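6-phospho-beta-glucosidase (Thermotoga maritima, PDB 1UP7) hydrolyses cellobiose 6'-phosphate to glucose 6-phosphate and glucose, using NAD+ and a manganese ion as cofactors. Local coordinates at residues G191-F197 against F360-K365. Sequence-based numbering, arbitrary orientation.
Sequences GLNHLSF and FIHAVK. With G6P (6-O-phosphono-alpha-D-glucopyranose), chain J.
Leu192 meets helix 355-376 with both branches: CD2 lies 3.6 Å from Val364 CG1, the two side chains running alongside in opposite senses, while CD1 sits 3.8 Å from Ile361 CG2 and also touches Lys365 CE. Cutting this side chain back to alanine would probably leave a gap between the turn and the helix face formed by Ile361 and Val364, and strip the aliphatic end of Lys365 of a neighbour. Leu195 reaches tip to tip toward Val364, Leu195 CD2 3.8 Å from Val364 CG2; with CG anti to the backbone N (chi1 -160°), the branch is carried out to the helix. Phe197 and Phe360 cross at about a right angle, Phe197 CZ 3.9 Å from Phe360 CD2. Ile361 CD1 packs on the bare backbone of Gly191, 3.5 Å from its CA. No hydrogen bond spans the interface. A type II turn, Leu192 to Leu195, turns His194 the other way, where NE2 hydrogen-bonds O3 of the bound glucose 6-phosphate (3.2 Å). His194, a manganese ligand, thus shares its turn with this apolar packing. Lys365 ends in salt bridges to Glu368 and Glu149. Helix 355-376 backs the hairpin of strands 185-190 and 195-203, with Leu334 of strand 333-341 and Tyr247 of helix 245-248 completing the packing.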
# COMPACT_ATOMS: atom_id res chain seq x y z
N GLY A 191 -7.79 12.11 12.47
CA GLY A 191 -8.15 11.16 13.48
C GLY A 191 -9.54 10.65 13.16
O GLY A 191 -10.01 10.67 12.02
N LEU A 192 -10.19 10.17 14.19
CA LEU A 192 -11.55 9.73 14.07
C LEU A 192 -12.40 10.80 14.75
O LEU A 192 -11.92 11.56 15.58
CB LEU A 192 -11.70 8.39 14.78
CG LEU A 192 -11.56 7.09 13.98
CD1 LEU A 192 -10.73 7.14 12.70
CD2 LEU A 192 -11.17 5.94 14.88
N ASN A 193 -13.65 10.87 14.35
CA ASN A 193 -14.64 11.64 15.08
C ASN A 193 -14.58 11.40 16.60
O ASN A 193 -14.62 10.26 17.05
CB ASN A 193 -16.02 11.27 14.51
CG ASN A 193 -17.14 12.12 15.06
OD1 ASN A 193 -18.15 11.59 15.49
ND2 ASN A 193 -16.99 13.45 15.03
N HIS A 194 -14.45 12.46 17.38
CA HIS A 194 -14.19 12.34 18.83
C HIS A 194 -12.89 11.69 19.21
O HIS A 194 -12.75 11.25 20.35
CB HIS A 194 -15.33 11.59 19.52
CG HIS A 194 -16.64 12.27 19.36
ND1 HIS A 194 -17.77 11.64 18.88
CD2 HIS A 194 -16.97 13.58 19.50
CE1 HIS A 194 -18.75 12.52 18.80
NE2 HIS A 194 -18.29 13.71 19.16
N LEU A 195 -11.93 11.67 18.29
CA LEU A 195 -10.65 11.01 18.48
C LEU A 195 -9.68 11.60 17.46
O LEU A 195 -9.14 10.91 16.59
CB LEU A 195 -10.83 9.52 18.28
CG LEU A 195 -9.76 8.61 18.88
CD1 LEU A 195 -10.02 8.32 20.33
CD2 LEU A 195 -9.65 7.35 18.09
N SER A 196 -9.51 12.91 17.55
CA SER A 196 -8.82 13.66 16.53
C SER A 196 -7.71 14.50 17.15
O SER A 196 -7.71 14.74 18.37
CB SER A 196 -9.83 14.56 15.79
OG SER A 196 -10.41 15.52 16.68
N PHE A 197 -6.79 14.91 16.29
CA PHE A 197 -5.52 15.48 16.70
C PHE A 197 -5.19 16.62 15.76
O PHE A 197 -5.43 16.54 14.56
CB PHE A 197 -4.44 14.39 16.69
CG PHE A 197 -4.79 13.19 17.53
CD1 PHE A 197 -5.60 12.16 17.01
CD2 PHE A 197 -4.37 13.11 18.86
CE1 PHE A 197 -5.96 11.07 17.78
CE2 PHE A 197 -4.70 12.02 19.63
CZ PHE A 197 -5.50 10.99 19.10
N PHE A 360 -4.19 5.33 18.83
CA PHE A 360 -5.64 5.40 19.06
C PHE A 360 -6.47 5.13 17.81
O PHE A 360 -7.41 4.36 17.86
CB PHE A 360 -6.07 6.73 19.68
CG PHE A 360 -5.44 6.99 21.03
CD1 PHE A 360 -5.96 6.38 22.18
CD2 PHE A 360 -4.35 7.83 21.14
CE1 PHE A 360 -5.38 6.62 23.42
CE2 PHE A 360 -3.77 8.08 22.37
CZ PHE A 360 -4.28 7.46 23.51
N ILE A 361 -6.12 5.75 16.68
CA ILE A 361 -6.92 5.63 15.49
C ILE A 361 -7.06 4.17 15.03
O ILE A 361 -8.18 3.72 14.71
CB ILE A 361 -6.36 6.50 14.34
CG1 ILE A 361 -6.35 8.01 14.73
CG2 ILE A 361 -7.10 6.21 13.03
CD1 ILE A 361 -5.54 8.88 13.77
N HIS A 362 -5.94 3.44 14.98
CA HIS A 362 -5.96 2.05 14.55
C HIS A 362 -6.87 1.23 15.50
O HIS A 362 -7.74 0.51 15.05
CB HIS A 362 -4.54 1.45 14.57
CG HIS A 362 -3.70 1.77 13.38
ND1 HIS A 362 -4.10 1.49 12.09
CD2 HIS A 362 -2.44 2.29 13.29
CE1 HIS A 362 -3.14 1.84 11.25
NE2 HIS A 362 -2.12 2.31 11.95
N ALA A 363 -6.66 1.35 16.81
CA ALA A 363 -7.39 0.50 17.76
C ALA A 363 -8.91 0.74 17.67
O ALA A 363 -9.72 -0.20 17.63
CB ALA A 363 -6.88 0.73 19.25
N VAL A 364 -9.29 2.00 17.62
CA VAL A 364 -10.70 2.30 17.54
C VAL A 364 -11.27 1.94 16.17
O VAL A 364 -12.42 1.47 16.09
CB VAL A 364 -10.96 3.75 17.94
CG1 VAL A 364 -12.42 4.13 17.69
CG2 VAL A 364 -10.58 3.93 19.43
N LYS A 365 -10.50 2.12 15.11
CA LYS A 365 -10.98 1.71 13.79
C LYS A 365 -11.25 0.19 13.73
O LYS A 365 -12.25 -0.27 13.10
CB LYS A 365 -10.04 2.18 12.67
CG LYS A 365 -10.42 1.75 11.24
CD LYS A 365 -11.76 2.35 10.71
CE LYS A 365 -11.72 3.90 10.73
NZ LYS A 365 -13.06 4.59 10.64
C1 G6P J . -20.03 18.01 21.78
C2 G6P J . -19.79 16.84 20.78
C3 G6P J . -21.13 16.35 20.24
C4 G6P J . -21.93 15.83 21.43
C5 G6P J . -22.20 17.02 22.37
C6 G6P J . -22.96 16.55 23.61
O1 G6P J . -18.83 18.52 22.39
O2 G6P J . -18.97 17.20 19.67
O3 G6P J . -21.00 15.35 19.22
O4 G6P J . -23.12 15.17 20.99
O5 G6P J . -20.97 17.64 22.82
O6 G6P J . -23.81 17.58 24.10
P G6P J . -25.12 17.21 24.96
O1P G6P J . -25.88 18.51 25.14
O2P G6P J . -24.85 16.64 26.34
O3P G6P J . -25.93 16.24 24.15